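PDB 6L7N: lipase, class 3 from Penicillium roqueforti FM164, which probably hydrolyses the ester bonds of triacylglycerols and related lipids. Local coordinates for residues A[52-56]-A[131-136]. Residue numbers count along the deposited sequence, not the author numbering.
Sequences TVFYD and EAVSQN
A bulge can turn two successive side chains of an edge strand onto the same neighbouring helix, and residues 52-56 packed against 131-136 illustrate how. Thr52 and Val53 are extended, and Thr52 bonds through its backbone to Val71 of the adjacent strand 66-72. At Phe54 the chain turns a corner: phi/psi of -86/-45° leave the beta region before Tyr55 (-147/157°) and Asp56 resume it. Phe54 and Tyr55 both face Ile69 and hydrogen-bond to it through the backbone, a classic beta bulge, and both direct their CA-to-CB bonds toward the helix.

Phe54 approaches closest in backbone terms to Ala132, with CA atoms 7.4 Å apart. Its chi1 of -92°, between wells, and chi2 of -88° turn the ring so that the Ala132 methyl lies over one face, Phe54 CD1 to Ala132 CB being 4.4 Å. Farther out, Phe54 CE1 lies 3.1 Å from Gln135 OE1, and Phe54 CZ 4.0 Å from Asn136 ND2. Tyr55, in the m rotamer, reaches Glu131, the residue just before Ala132, Tyr55 OH lying 2.8 Å from Glu131 OE1, at an angle too poor for a hydrogen bond.

Across from them, Glu131 to Gln135 lie at the C-terminal end of a long helix, with Gln135 N bonded to Glu131 O (3.0 Å). Asn136, at phi/psi -135/72°, folds back, Asn136 ND2 donating to Ala132 O (3.0 Å); its side chain also touches His73 and Val71. Together the two segments bury 213 Å². Such packing of a helix end beside a bulged, outermost strand of the central mixed sheet belongs to the layered alpha/beta-hydrolase fold.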
loop_
_atom_site.group_PDB
_atom_site.type_symbol
_atom_site.label_atom_id
_atom_site.label_comp_id
_atom_site.label_asym_id
_atom_site.label_seq_id
_atom_site.Cartn_x
_atom_site.Cartn_y
_atom_site.Cartn_z
ATOM N N THR A 52 12.186 -0.218 14.752
ATOM C CA THR A 52 11.881 0.961 15.557
ATOM C C THR A 52 11.472 2.142 14.679
ATOM O O THR A 52 11.878 2.250 13.518
ATOM C CB THR A 52 13.086 1.384 16.403
ATOM O OG1 THR A 52 14.162 1.763 15.541
ATOM C CG2 THR A 52 13.545 0.235 17.269
ATOM N N VAL A 53 10.685 3.047 15.252
ATOM C CA VAL A 53 10.172 4.186 14.495
ATOM C C VAL A 53 11.239 5.269 14.387
ATOM O O VAL A 53 11.741 5.761 15.409
ATOM C CB VAL A 53 8.900 4.747 15.149
ATOM C CG1 VAL A 53 8.512 6.063 14.478
ATOM C CG2 VAL A 53 7.782 3.740 15.046
ATOM N N PHE A 54 11.558 5.679 13.141
ATOM C CA PHE A 54 12.399 6.855 12.945
ATOM C C PHE A 54 11.620 8.147 12.944
ATOM O O PHE A 54 12.058 9.147 13.533
ATOM C CB PHE A 54 13.138 6.750 11.630
ATOM C CG PHE A 54 14.446 6.138 11.771
ATOM C CD1 PHE A 54 15.544 6.892 12.053
ATOM C CD2 PHE A 54 14.613 4.809 11.639
ATOM C CE1 PHE A 54 16.802 6.294 12.199
ATOM C CE2 PHE A 54 15.886 4.215 11.785
ATOM C CZ PHE A 54 16.957 4.966 12.089
ATOM N N TYR A 55 10.503 8.144 12.232
ATOM C CA TYR A 55 9.658 9.315 12.137
ATOM C C TYR A 55 8.233 8.821 12.032
ATOM O O TYR A 55 7.997 7.691 11.621
ATOM C CB TYR A 55 9.987 10.178 10.910
ATOM C CG TYR A 55 11.391 10.740 10.877
ATOM C CD1 TYR A 55 11.736 11.841 11.653
ATOM C CD2 TYR A 55 12.366 10.183 10.061
ATOM C CE1 TYR A 55 13.003 12.369 11.621
ATOM C CE2 TYR A 55 13.653 10.701 10.031
ATOM C CZ TYR A 55 13.962 11.797 10.808
ATOM O OH TYR A 55 15.236 12.331 10.789
ATOM N N ASP A 56 7.281 9.666 12.409
ATOM C CA ASP A 56 5.895 9.313 12.147
ATOM C C ASP A 56 5.067 10.569 11.954
ATOM O O ASP A 56 5.502 11.692 12.232
ATOM C CB ASP A 56 5.291 8.436 13.250
ATOM C CG ASP A 56 5.612 8.923 14.630
ATOM O OD1 ASP A 56 5.635 10.161 14.858
ATOM O OD2 ASP A 56 5.837 8.038 15.494
ATOM N N GLU A 131 17.684 11.580 5.560
ATOM C CA GLU A 131 18.411 11.340 6.808
ATOM C C GLU A 131 18.526 9.851 7.130
ATOM O O GLU A 131 19.619 9.341 7.423
ATOM C CB GLU A 131 17.720 12.076 7.949
ATOM C CG GLU A 131 18.405 13.330 8.369
ATOM C CD GLU A 131 17.752 13.916 9.587
ATOM O OE1 GLU A 131 17.816 13.277 10.655
ATOM O OE2 GLU A 131 17.132 14.986 9.459
ATOM N N ALA A 132 17.402 9.131 7.093
ATOM C CA ALA A 132 17.412 7.740 7.536
ATOM C C ALA A 132 18.192 6.846 6.571
ATOM O O ALA A 132 18.890 5.912 6.994
ATOM C CB ALA A 132 15.978 7.245 7.723
ATOM N N VAL A 133 18.114 7.125 5.271
ATOM C CA VAL A 133 18.863 6.312 4.319
ATOM C C VAL A 133 20.346 6.605 4.435
ATOM O O VAL A 133 21.180 5.698 4.338
ATOM C CB VAL A 133 18.347 6.540 2.886
ATOM C CG1 VAL A 133 19.292 5.897 1.880
ATOM C CG2 VAL A 133 16.976 5.949 2.755
ATOM N N SER A 134 20.705 7.870 4.667
ATOM C CA SER A 134 22.108 8.175 4.923
ATOM C C SER A 134 22.612 7.422 6.142
ATOM O O SER A 134 23.757 6.956 6.157
ATOM C CB SER A 134 22.299 9.679 5.106
ATOM O OG SER A 134 23.518 9.949 5.769
ATOM N N GLN A 135 21.776 7.306 7.184
ATOM C CA GLN A 135 22.184 6.575 8.382
ATOM C C GLN A 135 22.214 5.067 8.172
ATOM O O GLN A 135 22.806 4.357 8.996
ATOM C CB GLN A 135 21.263 6.895 9.564
ATOM C CG GLN A 135 21.196 8.358 9.968
ATOM C CD GLN A 135 19.860 8.689 10.583
ATOM O OE1 GLN A 135 18.985 7.841 10.622
ATOM N NE2 GLN A 135 19.700 9.907 11.084
ATOM N N ASN A 136 21.583 4.561 7.107
ATOM C CA ASN A 136 21.549 3.126 6.798
ATOM C C ASN A 136 21.821 2.911 5.310
ATOM O O ASN A 136 20.926 2.505 4.559
ATOM C CB ASN A 136 20.199 2.522 7.187
ATOM C CG ASN A 136 19.916 2.641 8.670
ATOM O OD1 ASN A 136 20.334 1.795 9.468
ATOM N ND2 ASN A 136 19.223 3.699 9.049
#